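Long-range contacts in alpha-1,3-glucanase (Paenibacillus glycanilyticus, PDB 6K0P), which hydrolyses the alpha-1,3-linked glucose chains of alpha-1,3-glucan as a member of glycoside hydrolase family 87: residues A[412-417]-A[464-469]; A[492-497]-A[520-525]; A[61-66]-A[154-159]. The protein carries 1 engineered substitution. All blocks are in the same frame, centred on the assembly; numbering follows the deposited sequence.

Contacts 1 and 2 are successive steps of one parallel ladder, their centres about 10 Å apart. Strand 465-469 of contact 1 lies beside strand 490-496 of contact 2, and the two are probably hydrogen-bonded through Ile467 N and Met493 O and through Gly469 O and Met497 N, each 2.8 Å apart. Together they supply Tyr468 and Gln495 to one glycan pocket. Contact 3 lies in the N-terminal D1 family region, its centre about 42 Å from that of contact 1 and about 45 Å from that of contact 2. Its nearest bound group is a calcium ion about 8 Å from the side chain of Phe66.

Contact 1 of 3, residues A[412-417]-A[464-469]; sequences GITISS and AIWIYG. With GLC (alpha-D-glucopyranose), chain C.
Ser416 and Tyr468 are paired across neighbouring parallel strands, and the tyrosine can be followed outward from the sheet to bound glucose. Its CB lies 4.0 Å from Ile415 O and also 3.5 Å above the plane of the Trp466 ring, toward the rim. With CG anti to the backbone N (chi1 -178°), the Tyr468 ring rises beside the indole, whose CZ2 stands 3.4 Å above its plane. At the ring edge, CD2 meets Ser416 OG at 3.6 Å; a small serine lets the ring edge come this close, and its hydroxyl is hydrogen-bonded to Tyr418 N. Farther out, CE2 and then OH approach the glucose, OH coming 3.8 Å from GLC O4. Trp466 presents its own edge to the sugar, CZ2 lying 4.1 Å from GLC C6, while its NE1 bonds Gln495 OE1. The opposite face of the sheet is purely apolar: Ile415 CD1 meets Ile465 CG2 at 4.0 Å, as befits branched side chains turned into a core. Five backbone hydrogen bonds zip the strands in the right-handed parallel beta-helix of this family, with strand 389-392 flanking 412-417, strand 490-496 flanking 464-469, and strand 475-485 packing against Ile415 and Ile465.

Contact 2 of 3, residues A[492-497]-A[520-525]; sequences LMFQSM and YGIKLV
Val525 wedges against Met493 and Gln495 where two neighbouring rungs of the parallel beta-helix run together. This is the tight end of the contact. Val525 CG2 lies 3.6 Å from Met493 CG and 3.4 Å from Phe494 O, and Gln495 CB lies 3.9 Å from both CB and CG2 of the valine. A beta-branched residue suits the place because its two methyls reach both neighbours: CG1, anti to the backbone N (chi1 180°), goes to Gln495 CG, and CG2 to the methionine. On the face carrying Phe494 and Leu524, the two side chains lie alongside and point the same way, Leu524 CD2 reaching Phe494 CD1 at 3.8 Å. Packing is wider toward the start of the strands, where Leu492 CD1 and Ile522 CG1 are 4.2 Å apart. Four backbone hydrogen bonds hold the ladder from Leu492 to Val525. On the face of Met493, the extended Lys523 chain leads away to a salt bridge with Asp454, and Gln495 extends its amide into the glycan pocket, where OE1 is held by Trp466 and NE2 bonds a glucose hydroxyl oxygen. Beyond Val525 the direct pairing ends, and water takes over: one molecule accepts the N-H of Ser496 at 2.9 Å and lies 2.8 Å from Val525 O, to which it probably donates.

Contact 3 of 3, residues A[61-66]-A[154-159]; sequences GEYVEF and KIQKDA
Tyr63 and Lys154 are brought together by their torsions: the tyrosine sets CG between its backbone N and carbonyl carbon (chi1 66°), and the lysine chain crosses it obliquely, Lys154 CG lying 3.6 Å from Tyr63 CB. A bend about the CG-CD bond of the lysine (chi3 60°) turns CE, and NZ beyond it bonds Gln156 OE1 at 2.8 Å. Its approach to the Tyr63 ring is long, at most a weak attraction, and the lysine also makes a cation-pi contact with Tyr92. Gln156 suits its place because its amide can accept and donate at once: NE2 bonds the syn lone pair of Asp158 OD1 at 2.8 Å. An alanine here would probably leave Lys154 NZ without this acceptor and Asp158 OD1 without this donor, freeing the lysine end to turn. On the opposite face, apolar residues meet, Val64 CG1 resting 4.1 Å from Ile155 CB and Phe66 CE1 3.8 Å from Ile155 CG1. Gly61 donates its N-H to Lys157 O at 2.8 Å; its positive phi (94°) would jam a CB against the preceding carbonyl oxygen, so glycine fits. Val64 and Ile155 form an antiparallel hydrogen-bonded pair, joining outermost strand 63-67 to strand 152-156 of a four-stranded sheet. Their side chains pack on Val167 of strand 165-173 in another sheet, consistent with the beta-sandwich of galactose-binding-like domains.

Contact 1 of 3, residues A[412-417]-A[464-469]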
ATOM      1  N   GLY A 412       8.737   7.053   0.217  1.00 10.84           N
ATOM      2  CA  GLY A 412       8.630   5.668  -0.202  1.00 10.01           C
ATOM      3  C   GLY A 412       8.986   4.706   0.918  1.00 10.96           C
ATOM      4  O   GLY A 412       8.297   3.701   1.122  1.00 10.11           O
ATOM      5  N   ILE A 413      10.075   4.986   1.643  1.00  9.79           N
ATOM      6  CA  ILE A 413      10.532   4.164   2.763  1.00  9.67           C
ATOM      7  C   ILE A 413      10.851   5.077   3.939  1.00  9.81           C
ATOM      8  O   ILE A 413      11.697   5.973   3.820  1.00 10.96           O
ATOM      9  CB  ILE A 413      11.765   3.309   2.413  1.00  9.95           C
ATOM     10  CG1 ILE A 413      11.508   2.478   1.150  1.00 10.47           C
ATOM     11  CG2 ILE A 413      12.121   2.409   3.597  1.00 11.89           C
ATOM     12  CD1 ILE A 413      12.707   1.642   0.738  1.00 10.85           C
ATOM     13  N   THR A 414      10.178   4.850   5.068  1.00 10.31           N
ATOM     14  CA  THR A 414      10.492   5.509   6.329  1.00 10.33           C
ATOM     15  C   THR A 414      11.315   4.554   7.177  1.00 10.43           C
ATOM     16  O   THR A 414      10.915   3.401   7.381  1.00 10.99           O
ATOM     17  CB  THR A 414       9.205   5.866   7.075  1.00 12.17           C
ATOM     18  OG1 THR A 414       8.524   6.905   6.373  1.00 11.50           O
ATOM     19  CG2 THR A 414       9.509   6.348   8.505  1.00 13.44           C
ATOM     20  N   ILE A 415      12.464   5.028   7.663  1.00 10.45           N
ATOM     21  CA  ILE A 415      13.329   4.279   8.572  1.00 11.34           C
ATOM     22  C   ILE A 415      13.491   5.177   9.788  1.00 11.35           C
ATOM     23  O   ILE A 415      14.182   6.198   9.710  1.00 11.40           O
ATOM     24  CB  ILE A 415      14.686   3.970   7.916  1.00 10.32           C
ATOM     25  CG1 ILE A 415      14.478   3.175   6.622  1.00 12.06           C
ATOM     26  CG2 ILE A 415      15.597   3.180   8.866  1.00 11.77           C
ATOM     27  CD1 ILE A 415      15.743   2.996   5.771  1.00 13.54           C
ATOM     28  N   SER A 416      12.840   4.825  10.899  1.00 10.72           N
ATOM     29  CA  SER A 416      12.651   5.774  11.994  1.00  9.95           C
ATOM     30  C   SER A 416      12.894   5.135  13.350  1.00 12.25           C
ATOM     31  O   SER A 416      12.377   4.050  13.630  1.00 11.89           O
ATOM     32  CB  SER A 416      11.221   6.330  11.976  1.00 12.43           C
ATOM     33  OG  SER A 416      10.963   7.078  13.158  1.00 13.23           O
ATOM     34  N   SER A 417      13.643   5.834  14.204  1.00 11.79           N
ATOM     35  CA  SER A 417      13.807   5.412  15.587  1.00 12.91           C
ATOM     36  C   SER A 417      12.991   6.261  16.562  1.00 11.86           C
ATOM     37  O   SER A 417      13.327   6.329  17.751  1.00 14.74           O
ATOM     38  CB  SER A 417      15.290   5.349  15.968  1.00 12.77           C
ATOM     39  OG  SER A 417      15.860   6.643  16.133  1.00 12.10           O
ATOM     40  N   ALA A 464      12.394  10.399  -0.812  1.00 10.49           N
ATOM     41  CA  ALA A 464      11.986   9.038  -1.154  1.00 10.09           C
ATOM     42  C   ALA A 464      12.301   8.064  -0.030  1.00  9.24           C
ATOM     43  O   ALA A 464      11.519   7.140   0.242  1.00 10.64           O
ATOM     44  CB  ALA A 464      12.670   8.587  -2.445  1.00 12.85           C
ATOM     45  N   ILE A 465      13.453   8.234   0.621  1.00 10.15           N
ATOM     46  CA  ILE A 465      13.807   7.483   1.819  1.00 11.31           C
ATOM     47  C   ILE A 465      14.146   8.488   2.903  1.00 11.27           C
ATOM     48  O   ILE A 465      14.980   9.383   2.693  1.00 11.68           O
ATOM     49  CB  ILE A 465      14.989   6.519   1.593  1.00  9.75           C
ATOM     50  CG1 ILE A 465      14.686   5.566   0.435  1.00 11.19           C
ATOM     51  CG2 ILE A 465      15.292   5.731   2.888  1.00 11.49           C
ATOM     52  CD1 ILE A 465      15.786   4.533   0.167  1.00 11.49           C
ATOM     53  N   TRP A 466      13.487   8.354   4.047  1.00  9.97           N
ATOM     54  CA  TRP A 466      13.706   9.205   5.207  1.00 10.25           C
ATOM     55  C   TRP A 466      14.374   8.366   6.282  1.00 11.26           C
ATOM     56  O   TRP A 466      13.807   7.364   6.735  1.00 11.06           O
ATOM     57  CB  TRP A 466      12.363   9.742   5.701  1.00 10.93           C
ATOM     58  CG  TRP A 466      12.394  10.713   6.852  1.00 12.92           C
ATOM     59  CD1 TRP A 466      13.367  11.630   7.156  1.00 12.34           C
ATOM     60  CD2 TRP A 466      11.369  10.879   7.833  1.00 10.38           C
ATOM     61  NE1 TRP A 466      13.005  12.345   8.272  1.00 11.53           N
ATOM     62  CE2 TRP A 466      11.779  11.905   8.706  1.00 10.15           C
ATOM     63  CE3 TRP A 466      10.138  10.251   8.057  1.00 10.94           C
ATOM     64  CZ2 TRP A 466      11.000  12.319   9.790  1.00 12.70           C
ATOM     65  CZ3 TRP A 466       9.362  10.659   9.130  1.00 12.01           C
ATOM     66  CH2 TRP A 466       9.798  11.679   9.985  1.00 11.40           C
ATOM     67  N   ILE A 467      15.582   8.764   6.667  1.00 12.24           N
ATOM     68  CA  ILE A 467      16.326   8.131   7.748  1.00 11.39           C
ATOM     69  C   ILE A 467      16.242   9.089   8.927  1.00 10.06           C
ATOM     70  O   ILE A 467      16.906  10.136   8.929  1.00 11.06           O
ATOM     71  CB  ILE A 467      17.781   7.851   7.359  1.00 10.47           C
ATOM     72  CG1 ILE A 467      17.870   7.036   6.053  1.00 11.69           C
ATOM     73  CG2 ILE A 467      18.480   7.110   8.502  1.00 12.25           C
ATOM     74  CD1 ILE A 467      17.965   7.887   4.768  1.00 12.14           C
ATOM     75  N   TYR A 468      15.412   8.756   9.916  1.00 10.33           N
ATOM     76  CA  TYR A 468      15.058   9.670  11.000  1.00 12.40           C
ATOM     77  C   TYR A 468      15.517   9.077  12.322  1.00 11.28           C
ATOM     78  O   TYR A 468      14.953   8.081  12.793  1.00 11.45           O
ATOM     79  CB  TYR A 468      13.545   9.894  11.033  1.00 11.25           C
ATOM     80  CG  TYR A 468      13.044  10.868  12.083  1.00 11.47           C
ATOM     81  CD1 TYR A 468      13.647  12.104  12.266  1.00 11.91           C
ATOM     82  CD2 TYR A 468      11.928  10.563  12.856  1.00 14.75           C
ATOM     83  CE1 TYR A 468      13.166  13.012  13.211  1.00 14.74           C
ATOM     84  CE2 TYR A 468      11.436  11.457  13.796  1.00 15.98           C
ATOM     85  CZ  TYR A 468      12.066  12.682  13.972  1.00 14.24           C
ATOM     86  OH  TYR A 468      11.592  13.582  14.905  1.00 15.62           O
ATOM     87  N   GLY A 469      16.527   9.698  12.926  1.00 11.39           N
ATOM     88  CA  GLY A 469      16.899   9.369  14.287  1.00 12.60           C
ATOM     89  C   GLY A 469      15.960  10.102  15.214  1.00 12.39           C
ATOM     90  O   GLY A 469      15.922  11.332  15.198  1.00 13.19           O
TER
HETATM   91  C1  GLC C   1       6.863  17.244  13.927  1.00 19.91           C
HETATM   92  C2  GLC C   1       5.892  16.253  14.491  1.00 18.84           C
HETATM   93  C3  GLC C   1       6.521  14.935  14.860  1.00 16.28           C
HETATM   94  C4  GLC C   1       7.318  14.450  13.680  1.00 15.94           C
HETATM   95  C5  GLC C   1       8.372  15.496  13.389  1.00 12.61           C
HETATM   96  C6  GLC C   1       9.188  15.087  12.195  1.00 13.47           C
HETATM   97  O1  GLC C   1       7.577  17.680  14.920  1.00 26.83           O
HETATM   98  O2  GLC C   1       5.206  16.803  15.602  1.00 21.56           O
HETATM   99  O3  GLC C   1       5.446  14.031  14.898  1.00 17.91           O
HETATM  100  O4  GLC C   1       7.942  13.196  13.947  1.00 16.05           O
HETATM  101  O5  GLC C   1       7.761  16.696  13.034  1.00 14.01           O
HETATM  102  O6  GLC C   1      10.085  16.068  11.756  1.00 14.20           O

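Contact 2 of 3, residues A[492-497]-A[520-525]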
ATOM      1  N   LEU A 492      17.460  10.843  -0.744  1.00 12.11           N
ATOM      2  CA  LEU A 492      17.710  10.381   0.616  1.00 11.78           C
ATOM      3  C   LEU A 492      17.684  11.583   1.547  1.00 11.22           C
ATOM      4  O   LEU A 492      18.308  12.607   1.255  1.00 14.52           O
ATOM      5  CB  LEU A 492      19.083   9.698   0.700  1.00 12.02           C
ATOM      6  CG  LEU A 492      19.338   8.604  -0.334  1.00 11.37           C
ATOM      7  CD1 LEU A 492      20.802   8.134  -0.325  1.00 13.43           C
ATOM      8  CD2 LEU A 492      18.389   7.434  -0.080  1.00 12.42           C
ATOM      9  N   MET A 493      16.967  11.463   2.661  1.00 10.52           N
ATOM     10  CA  MET A 493      16.790  12.568   3.591  1.00  9.84           C
ATOM     11  C   MET A 493      17.143  12.074   4.989  1.00 11.73           C
ATOM     12  O   MET A 493      16.462  11.196   5.533  1.00 12.83           O
ATOM     13  CB  MET A 493      15.348  13.071   3.527  1.00 13.15           C
ATOM     14  CG  MET A 493      15.009  14.163   4.524  1.00  9.78           C
ATOM     15  SD  MET A 493      13.373  14.822   4.141  1.00 13.79           S
ATOM     16  CE  MET A 493      12.701  15.110   5.778  1.00 12.91           C
ATOM     17  N   PHE A 494      18.210  12.628   5.570  1.00 11.42           N
ATOM     18  CA  PHE A 494      18.689  12.231   6.889  1.00 10.97           C
ATOM     19  C   PHE A 494      18.348  13.326   7.892  1.00 11.10           C
ATOM     20  O   PHE A 494      18.533  14.514   7.604  1.00 12.78           O
ATOM     21  CB  PHE A 494      20.213  12.059   6.877  1.00 11.80           C
ATOM     22  CG  PHE A 494      20.702  10.943   5.993  1.00 10.71           C
ATOM     23  CD1 PHE A 494      20.873  11.140   4.627  1.00 10.26           C
ATOM     24  CD2 PHE A 494      21.017   9.699   6.531  1.00 11.87           C
ATOM     25  CE1 PHE A 494      21.334  10.112   3.807  1.00 10.49           C
ATOM     26  CE2 PHE A 494      21.474   8.675   5.724  1.00 11.02           C
ATOM     27  CZ  PHE A 494      21.640   8.880   4.362  1.00 11.03           C
ATOM     28  N   GLN A 495      17.877  12.935   9.077  1.00 11.01           N
ATOM     29  CA  GLN A 495      17.418  13.913  10.059  1.00 11.15           C
ATOM     30  C   GLN A 495      17.550  13.351  11.468  1.00 10.84           C
ATOM     31  O   GLN A 495      17.273  12.171  11.691  1.00 11.22           O
ATOM     32  CB  GLN A 495      15.945  14.268   9.792  1.00 11.25           C
ATOM     33  CG  GLN A 495      15.313  15.271  10.771  1.00 10.65           C
ATOM     34  CD  GLN A 495      13.826  15.495  10.499  1.00 12.60           C
ATOM     35  OE1 GLN A 495      13.307  15.072   9.462  1.00 12.34           O
ATOM     36  NE2 GLN A 495      13.138  16.152  11.429  1.00 13.24           N
ATOM     37  N   SER A 496      17.970  14.204  12.412  1.00 10.62           N
ATOM     38  CA  SER A 496      18.037  13.861  13.834  1.00 11.73           C
ATOM     39  C   SER A 496      17.074  14.739  14.616  1.00 11.58           C
ATOM     40  O   SER A 496      17.094  15.969  14.478  1.00 14.98           O
ATOM     41  CB  SER A 496      19.447  14.083  14.403  1.00 12.81           C
ATOM     42  OG  SER A 496      20.351  13.123  13.896  1.00 12.75           O
ATOM     43  N   MET A 497      16.252  14.107  15.449  1.00 12.85           N
ATOM     44  CA  MET A 497      15.398  14.836  16.374  1.00 13.53           C
ATOM     45  C   MET A 497      16.245  15.487  17.462  1.00 13.98           C
ATOM     46  O   MET A 497      17.088  14.832  18.084  1.00 15.08           O
ATOM     47  CB  MET A 497      14.411  13.855  17.009  1.00 13.44           C
ATOM     48  CG  MET A 497      13.584  14.414  18.152  1.00 15.40           C
ATOM     49  SD  MET A 497      12.453  13.133  18.738  1.00 20.28           S
ATOM     50  CE  MET A 497      11.778  13.887  20.215  1.00 23.05           C
ATOM     51  N   TYR A 520      17.100  18.065  -4.292  1.00 15.87           N
ATOM     52  CA  TYR A 520      18.440  17.553  -4.032  1.00 13.06           C
ATOM     53  C   TYR A 520      18.446  16.035  -4.117  1.00 14.61           C
ATOM     54  O   TYR A 520      17.447  15.377  -3.814  1.00 15.25           O
ATOM     55  CB  TYR A 520      18.939  17.928  -2.623  1.00 14.19           C
ATOM     56  CG  TYR A 520      18.688  19.367  -2.220  1.00 14.64           C
ATOM     57  CD1 TYR A 520      19.359  20.412  -2.848  1.00 16.40           C
ATOM     58  CD2 TYR A 520      17.796  19.678  -1.203  1.00 15.84           C
ATOM     59  CE1 TYR A 520      19.128  21.727  -2.485  1.00 17.60           C
ATOM     60  CE2 TYR A 520      17.565  20.986  -0.826  1.00 15.94           C
ATOM     61  CZ  TYR A 520      18.231  22.008  -1.476  1.00 15.56           C
ATOM     62  OH  TYR A 520      18.003  23.314  -1.106  1.00 18.72           O
ATOM     63  N   GLY A 521      19.592  15.478  -4.505  1.00 12.72           N
ATOM     64  CA  GLY A 521      19.761  14.040  -4.389  1.00 13.72           C
ATOM     65  C   GLY A 521      19.724  13.585  -2.944  1.00 14.00           C
ATOM     66  O   GLY A 521      19.007  12.646  -2.592  1.00 12.58           O
ATOM     67  N   ILE A 522      20.495  14.255  -2.089  1.00 12.52           N
ATOM     68  CA  ILE A 522      20.595  13.939  -0.670  1.00 12.08           C
ATOM     69  C   ILE A 522      20.369  15.223   0.111  1.00 12.35           C
ATOM     70  O   ILE A 522      20.949  16.262  -0.222  1.00 13.91           O
ATOM     71  CB  ILE A 522      21.980  13.347  -0.339  1.00 14.11           C
ATOM     72  CG1 ILE A 522      22.193  12.046  -1.118  1.00 14.21           C
ATOM     73  CG2 ILE A 522      22.144  13.143   1.178  1.00 12.40           C
ATOM     74  CD1 ILE A 522      23.625  11.584  -1.165  1.00 18.18           C
ATOM     75  N   LYS A 523      19.513  15.166   1.131  1.00 11.98           N
ATOM     76  CA  LYS A 523      19.327  16.289   2.041  1.00 10.96           C
ATOM     77  C   LYS A 523      19.679  15.850   3.454  1.00 13.41           C
ATOM     78  O   LYS A 523      19.118  14.870   3.967  1.00 12.50           O
ATOM     79  CB  LYS A 523      17.900  16.836   2.008  1.00 13.93           C
ATOM     80  CG  LYS A 523      17.713  17.977   3.015  1.00 12.17           C
ATOM     81  CD  LYS A 523      16.405  18.725   2.804  1.00 13.65           C
ATOM     82  CE  LYS A 523      16.195  19.786   3.883  1.00 11.61           C
ATOM     83  NZ  LYS A 523      14.903  20.532   3.708  1.00 13.86           N
ATOM     84  N   LEU A 524      20.622  16.559   4.069  1.00 13.39           N
ATOM     85  CA  LEU A 524      20.836  16.486   5.507  1.00 11.74           C
ATOM     86  C   LEU A 524      20.007  17.611   6.115  1.00 13.16           C
ATOM     87  O   LEU A 524      20.289  18.791   5.884  1.00 14.23           O
ATOM     88  CB  LEU A 524      22.325  16.627   5.830  1.00 12.17           C
ATOM     89  CG  LEU A 524      23.302  15.760   5.024  1.00 13.65           C
ATOM     90  CD1 LEU A 524      24.752  15.986   5.501  1.00 13.74           C
ATOM     91  CD2 LEU A 524      22.963  14.270   5.094  1.00 14.19           C
ATOM     92  N   VAL A 525      18.950  17.255   6.841  1.00 12.87           N
ATOM     93  CA  VAL A 525      18.036  18.266   7.365  1.00 11.51           C
ATOM     94  C   VAL A 525      18.764  19.088   8.421  1.00 11.87           C
ATOM     95  O   VAL A 525      19.284  18.545   9.403  1.00 14.06           O
ATOM     96  CB  VAL A 525      16.761  17.617   7.922  1.00 12.84           C
ATOM     97  CG1 VAL A 525      15.802  18.687   8.478  1.00 13.03           C
ATOM     98  CG2 VAL A 525      16.082  16.778   6.832  1.00 11.96           C
TER
HETATM   99  O   HOH W   1      18.410  16.898  11.516  1.00 12.86           O

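Contact 3 of 3, residues A[61-66]-A[154-159]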
ATOM      1  N   GLY A  61     -18.680   9.378 -26.538  1.00 12.82           N
ATOM      2  CA  GLY A  61     -17.760   8.966 -27.573  1.00 12.55           C
ATOM      3  C   GLY A  61     -16.296   9.103 -27.215  1.00 12.98           C
ATOM      4  O   GLY A  61     -15.445   8.620 -27.970  1.00 14.57           O
ATOM      5  N   GLU A  62     -15.968   9.744 -26.093  1.00 11.18           N
ATOM      6  CA  GLU A  62     -14.573   9.836 -25.684  1.00 10.13           C
ATOM      7  C   GLU A  62     -14.106   8.504 -25.108  1.00 11.71           C
ATOM      8  O   GLU A  62     -14.853   7.811 -24.414  1.00 11.67           O
ATOM      9  CB  GLU A  62     -14.354  10.995 -24.708  1.00 11.70           C
ATOM     10  CG  GLU A  62     -14.476  12.338 -25.428  1.00 12.97           C
ATOM     11  CD  GLU A  62     -14.055  13.537 -24.609  1.00 16.27           C
ATOM     12  OE1 GLU A  62     -13.554  13.386 -23.474  1.00 12.42           O
ATOM     13  OE2 GLU A  62     -14.229  14.657 -25.139  1.00 15.25           O
ATOM     14  N   TYR A  63     -12.875   8.131 -25.437  1.00 11.43           N
ATOM     15  CA  TYR A  63     -12.374   6.804 -25.116  1.00  9.46           C
ATOM     16  C   TYR A  63     -10.885   6.889 -24.829  1.00 12.10           C
ATOM     17  O   TYR A  63     -10.206   7.850 -25.207  1.00 12.19           O
ATOM     18  CB  TYR A  63     -12.584   5.831 -26.294  1.00 11.68           C
ATOM     19  CG  TYR A  63     -11.749   6.198 -27.501  1.00 12.56           C
ATOM     20  CD1 TYR A  63     -12.222   7.091 -28.448  1.00 14.66           C
ATOM     21  CD2 TYR A  63     -10.465   5.696 -27.661  1.00 12.62           C
ATOM     22  CE1 TYR A  63     -11.441   7.460 -29.539  1.00 17.03           C
ATOM     23  CE2 TYR A  63      -9.679   6.061 -28.744  1.00 14.81           C
ATOM     24  CZ  TYR A  63     -10.174   6.947 -29.670  1.00 15.91           C
ATOM     25  OH  TYR A  63      -9.392   7.303 -30.752  1.00 19.97           O
ATOM     26  N   VAL A  64     -10.366   5.843 -24.198  1.00 11.12           N
ATOM     27  CA  VAL A  64      -8.935   5.575 -24.188  1.00 12.21           C
ATOM     28  C   VAL A  64      -8.751   4.114 -24.569  1.00 11.90           C
ATOM     29  O   VAL A  64      -9.483   3.246 -24.080  1.00 12.35           O
ATOM     30  CB  VAL A  64      -8.273   5.918 -22.835  1.00 15.08           C
ATOM     31  CG1 VAL A  64      -9.068   5.338 -21.674  1.00 15.51           C
ATOM     32  CG2 VAL A  64      -6.823   5.439 -22.817  1.00 14.44           C
ATOM     33  N   GLU A  65      -7.815   3.850 -25.479  1.00 10.50           N
ATOM     34  CA  GLU A  65      -7.647   2.521 -26.065  1.00 10.19           C
ATOM     35  C   GLU A  65      -6.381   1.887 -25.507  1.00 11.38           C
ATOM     36  O   GLU A  65      -5.269   2.357 -25.783  1.00 12.82           O
ATOM     37  CB  GLU A  65      -7.557   2.644 -27.583  1.00 11.38           C
ATOM     38  CG  GLU A  65      -7.448   1.306 -28.301  1.00 13.89           C
ATOM     39  CD  GLU A  65      -7.385   1.478 -29.802  1.00 17.14           C
ATOM     40  OE1 GLU A  65      -6.357   1.986 -30.303  1.00 17.91           O
ATOM     41  OE2 GLU A  65      -8.370   1.126 -30.475  1.00 20.10           O
ATOM     42  N   PHE A  66      -6.550   0.807 -24.738  1.00 12.16           N
ATOM     43  CA  PHE A  66      -5.442   0.000 -24.249  1.00 11.62           C
ATOM     44  C   PHE A  66      -5.187  -1.151 -25.214  1.00 11.06           C
ATOM     45  O   PHE A  66      -6.055  -1.542 -25.997  1.00 13.09           O
ATOM     46  CB  PHE A  66      -5.780  -0.616 -22.885  1.00 11.76           C
ATOM     47  CG  PHE A  66      -6.002   0.381 -21.783  1.00 10.12           C
ATOM     48  CD1 PHE A  66      -7.236   0.975 -21.607  1.00 12.56           C
ATOM     49  CD2 PHE A  66      -4.981   0.691 -20.894  1.00 11.22           C
ATOM     50  CE1 PHE A  66      -7.453   1.885 -20.582  1.00 11.27           C
ATOM     51  CE2 PHE A  66      -5.190   1.594 -19.870  1.00 10.91           C
ATOM     52  CZ  PHE A  66      -6.426   2.187 -19.711  1.00 11.12           C
ATOM     53  N   LYS A 154     -10.868  -0.971 -25.230  1.00 10.68           N
ATOM     54  CA  LYS A 154     -11.192   0.448 -25.222  1.00 10.91           C
ATOM     55  C   LYS A 154     -12.156   0.722 -24.074  1.00 10.43           C
ATOM     56  O   LYS A 154     -13.140  -0.002 -23.895  1.00 12.14           O
ATOM     57  CB  LYS A 154     -11.800   0.833 -26.573  1.00 17.03           C
ATOM     58  CG  LYS A 154     -12.210   2.280 -26.698  1.00 17.53           C
ATOM     59  CD  LYS A 154     -12.576   2.629 -28.149  1.00 12.97           C
ATOM     60  CE  LYS A 154     -13.737   1.786 -28.656  1.00 15.56           C
ATOM     61  NZ  LYS A 154     -14.390   2.506 -29.799  1.00 17.35           N
ATOM     62  N   ILE A 155     -11.846   1.737 -23.269  1.00 10.68           N
ATOM     63  CA  ILE A 155     -12.757   2.243 -22.252  1.00 10.32           C
ATOM     64  C   ILE A 155     -13.398   3.476 -22.858  1.00 11.10           C
ATOM     65  O   ILE A 155     -12.689   4.417 -23.225  1.00 11.75           O
ATOM     66  CB  ILE A 155     -12.005   2.604 -20.965  1.00 10.76           C
ATOM     67  CG1 ILE A 155     -11.202   1.405 -20.455  1.00 11.68           C
ATOM     68  CG2 ILE A 155     -12.977   3.111 -19.904  1.00 10.91           C
ATOM     69  CD1 ILE A 155     -12.061   0.175 -20.136  1.00 13.92           C
ATOM     70  N   GLN A 156     -14.721   3.469 -22.998  1.00 11.40           N
ATOM     71  CA  GLN A 156     -15.404   4.513 -23.751  1.00 11.41           C
ATOM     72  C   GLN A 156     -16.659   4.960 -23.019  1.00 13.02           C
ATOM     73  O   GLN A 156     -17.399   4.142 -22.459  1.00 11.85           O
ATOM     74  CB  GLN A 156     -15.768   4.004 -25.151  1.00 11.38           C
ATOM     75  CG  GLN A 156     -16.484   5.009 -26.041  1.00 12.06           C
ATOM     76  CD  GLN A 156     -16.467   4.577 -27.490  1.00 13.51           C
ATOM     77  OE1 GLN A 156     -15.415   4.559 -28.122  1.00 15.36           O
ATOM     78  NE2 GLN A 156     -17.632   4.223 -28.023  1.00 14.87           N
ATOM     79  N   LYS A 157     -16.894   6.269 -23.036  1.00 11.52           N
ATOM     80  CA  LYS A 157     -18.058   6.863 -22.387  1.00 11.24           C
ATOM     81  C   LYS A 157     -19.171   6.969 -23.420  1.00 13.76           C
ATOM     82  O   LYS A 157     -19.162   7.867 -24.266  1.00 14.04           O
ATOM     83  CB  LYS A 157     -17.688   8.228 -21.817  1.00 13.72           C
ATOM     84  CG  LYS A 157     -18.463   8.601 -20.563  1.00 16.07           C
ATOM     85  CD  LYS A 157     -18.014   9.959 -20.013  1.00 15.36           C
ATOM     86  CE  LYS A 157     -18.657  11.091 -20.787  1.00 12.53           C
ATOM     87  NZ  LYS A 157     -20.134  11.164 -20.606  1.00 15.77           N
ATOM     88  N   ASP A 158     -20.129   6.051 -23.359  1.00 12.77           N
ATOM     89  CA  ASP A 158     -21.236   6.012 -24.305  1.00 13.62           C
ATOM     90  C   ASP A 158     -22.457   6.710 -23.708  1.00 12.92           C
ATOM     91  O   ASP A 158     -22.474   7.108 -22.540  1.00 13.34           O
ATOM     92  CB  ASP A 158     -21.573   4.557 -24.676  1.00 13.82           C
ATOM     93  CG  ASP A 158     -20.540   3.928 -25.605  1.00 13.55           C
ATOM     94  OD1 ASP A 158     -19.830   4.670 -26.309  1.00 15.97           O
ATOM     95  OD2 ASP A 158     -20.452   2.678 -25.646  1.00 15.24           O
ATOM     96  N   ALA A 159     -23.497   6.858 -24.531  1.00 15.96           N
ATOM     97  CA  ALA A 159     -24.748   7.402 -24.024  1.00 16.28           C
ATOM     98  C   ALA A 159     -25.229   6.557 -22.851  1.00 14.96           C
ATOM     99  O   ALA A 159     -25.199   5.325 -22.906  1.00 15.51           O
ATOM    100  CB  ALA A 159     -25.803   7.406 -25.133  1.00 18.85           C
TER
HETATM  101  O   HOH W   2     -15.779   7.068 -30.100  1.00 25.68           O